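Local coordinates for protein phosphate transporter (PDB 6L85) that imports phosphate across the cell membrane in a sodium-dependent manner, as a bacterial relative of the human SLC20 solute carriers, at the interface of chains A and B. Numbering follows the deposited sequence. Chains: chain A/B, Phosphate transporter.

The interface of chains A and B. Residues chain A 50, 286-287, 290, 294; chain B 204-205, 208.
A:Leu290 reaches across the boundary between the two copies onto the turn of chain B that carries B:Leu204, B:Leu205 and B:Ala208. Its CB continues to CG anti to the carbonyl carbon (chi1 -61°), which points the fork of the side chain at chain B; CG itself lies 4.2 Å from CB of B:Ala208. Beyond CG the methyls part. CD1 turns to B:Leu204, 3.5 Å from its CG, the two side chains meeting at a slant. CD2 settles over B:Ala208, 3.6 Å from its CB, and also touches CD2 of B:Leu205. A branched leucine suits this place because its two methyls serve different neighbours, while the short B:Ala208 leaves the helices room to approach. Cutting A:Leu290 back to alanine removes both methyls and would probably leave a gap facing B:Leu204, B:Leu205 and B:Ala208.

Around this centre, A:Phe50 makes a marginal contact, CZ 3.8 Å from CB of B:Ala208. The flat face of A:Phe286 accommodates the methyls of B:Leu205: CD1 lies over the ring's centre, 4.2 Å above its plane, and CD2 meets ring atom CD1 at 3.8 Å. At the other flank A:Leu287 sets a second branched apolar chain against B:Leu204, nearly at a right angle, CG to CD2 3.9 Å. The patch joins A helix 286-302, flanked by helix 38-56, to B helix 199-224; two-fold symmetry repeats it, though the structure alone does not show that this pair forms in the membrane.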
ATOM      1  N   PHE A  50      -1.800   9.433  -6.904  1.00 34.71           N
ATOM      2  CA  PHE A  50      -1.593   8.386  -7.901  1.00 36.06           C
ATOM      3  C   PHE A  50      -2.147   7.057  -7.403  1.00 31.62           C
ATOM      4  O   PHE A  50      -2.804   6.326  -8.154  1.00 35.62           O
ATOM      5  CB  PHE A  50      -0.097   8.293  -8.246  1.00 37.82           C
ATOM      6  CG  PHE A  50       0.262   7.122  -9.138  1.00 40.01           C
ATOM      7  CD1 PHE A  50       0.132   7.212 -10.516  1.00 34.41           C
ATOM      8  CD2 PHE A  50       0.712   5.932  -8.592  1.00 36.02           C
ATOM      9  CE1 PHE A  50       0.434   6.129 -11.337  1.00 40.17           C
ATOM     10  CE2 PHE A  50       1.039   4.849  -9.418  1.00 38.70           C
ATOM     11  CZ  PHE A  50       0.896   4.954 -10.787  1.00 38.52           C
ATOM     12  N   PHE A 286      -6.160   0.907 -18.574  1.00 49.44           N
ATOM     13  CA  PHE A 286      -5.291   1.340 -17.490  1.00 54.29           C
ATOM     14  C   PHE A 286      -4.355   2.456 -17.912  1.00 48.44           C
ATOM     15  O   PHE A 286      -3.955   3.263 -17.064  1.00 48.24           O
ATOM     16  CB  PHE A 286      -4.512   0.164 -16.906  1.00 53.49           C
ATOM     17  CG  PHE A 286      -4.997  -0.195 -15.538  1.00 60.61           C
ATOM     18  CD1 PHE A 286      -4.691   0.616 -14.447  1.00 59.08           C
ATOM     19  CD2 PHE A 286      -5.857  -1.261 -15.354  1.00 62.82           C
ATOM     20  CE1 PHE A 286      -5.182   0.319 -13.181  1.00 60.72           C
ATOM     21  CE2 PHE A 286      -6.355  -1.571 -14.096  1.00 66.91           C
ATOM     22  CZ  PHE A 286      -6.021  -0.778 -13.007  1.00 66.24           C
ATOM     23  N   LEU A 287      -4.015   2.553 -19.198  1.00 44.04           N
ATOM     24  CA  LEU A 287      -3.218   3.699 -19.621  1.00 45.58           C
ATOM     25  C   LEU A 287      -3.929   5.006 -19.290  1.00 42.89           C
ATOM     26  O   LEU A 287      -3.283   5.990 -18.927  1.00 42.81           O
ATOM     27  CB  LEU A 287      -2.903   3.612 -21.112  1.00 46.23           C
ATOM     28  CG  LEU A 287      -1.518   3.069 -21.477  1.00 57.67           C
ATOM     29  CD1 LEU A 287      -1.392   2.906 -22.991  1.00 57.85           C
ATOM     30  CD2 LEU A 287      -0.389   3.944 -20.926  1.00 49.43           C
ATOM     31  N   LEU A 290      -3.441   5.685 -15.551  1.00 40.21           N
ATOM     32  CA  LEU A 290      -2.044   6.010 -15.265  1.00 38.78           C
ATOM     33  C   LEU A 290      -1.687   7.393 -15.769  1.00 38.70           C
ATOM     34  O   LEU A 290      -1.013   8.152 -15.067  1.00 37.39           O
ATOM     35  CB  LEU A 290      -1.108   4.975 -15.892  1.00 41.44           C
ATOM     36  CG  LEU A 290      -1.356   3.585 -15.330  1.00 39.30           C
ATOM     37  CD1 LEU A 290      -0.597   2.528 -16.108  1.00 41.23           C
ATOM     38  CD2 LEU A 290      -1.005   3.581 -13.859  1.00 38.71           C
ATOM     39  N   ILE A 294      -0.616  10.220 -13.030  1.00 37.61           N
ATOM     40  CA  ILE A 294       0.698  10.858 -13.128  1.00 41.30           C
ATOM     41  C   ILE A 294       0.546  12.341 -13.444  1.00 39.37           C
ATOM     42  O   ILE A 294       1.259  13.182 -12.884  1.00 43.37           O
ATOM     43  CB  ILE A 294       1.579  10.133 -14.170  1.00 42.92           C
ATOM     44  CG1 ILE A 294       2.098   8.808 -13.603  1.00 41.65           C
ATOM     45  CG2 ILE A 294       2.773  11.006 -14.588  1.00 42.15           C
ATOM     46  CD1 ILE A 294       2.694   7.851 -14.662  1.00 45.82           C
TER
ATOM     47  N   LEU B 204       3.043  -2.602 -17.225  1.00 40.86           N
ATOM     48  CA  LEU B 204       2.678  -1.197 -17.348  1.00 42.74           C
ATOM     49  C   LEU B 204       2.437  -0.574 -15.974  1.00 40.64           C
ATOM     50  O   LEU B 204       2.899   0.540 -15.691  1.00 41.86           O
ATOM     51  CB  LEU B 204       1.444  -1.081 -18.241  1.00 47.90           C
ATOM     52  CG  LEU B 204       0.876   0.314 -18.425  1.00 50.26           C
ATOM     53  CD1 LEU B 204       1.815   1.131 -19.292  1.00 54.76           C
ATOM     54  CD2 LEU B 204      -0.533   0.241 -19.012  1.00 52.05           C
ATOM     55  N   LEU B 205       1.757  -1.305 -15.087  1.00 39.68           N
ATOM     56  CA  LEU B 205       1.542  -0.798 -13.733  1.00 41.87           C
ATOM     57  C   LEU B 205       2.853  -0.741 -12.949  1.00 37.43           C
ATOM     58  O   LEU B 205       3.098   0.220 -12.198  1.00 36.50           O
ATOM     59  CB  LEU B 205       0.497  -1.667 -13.017  1.00 38.34           C
ATOM     60  CG  LEU B 205      -0.934  -1.295 -13.433  1.00 45.87           C
ATOM     61  CD1 LEU B 205      -1.934  -2.400 -13.129  1.00 49.95           C
ATOM     62  CD2 LEU B 205      -1.329  -0.015 -12.719  1.00 50.09           C
ATOM     63  N   ALA B 208       4.652   2.400 -14.138  1.00 37.37           N
ATOM     64  CA  ALA B 208       4.109   3.683 -13.678  1.00 37.91           C
ATOM     65  C   ALA B 208       4.428   3.915 -12.200  1.00 34.93           C
ATOM     66  O   ALA B 208       4.813   5.027 -11.797  1.00 39.84           O
ATOM     67  CB  ALA B 208       2.603   3.750 -13.942  1.00 37.31           C
TER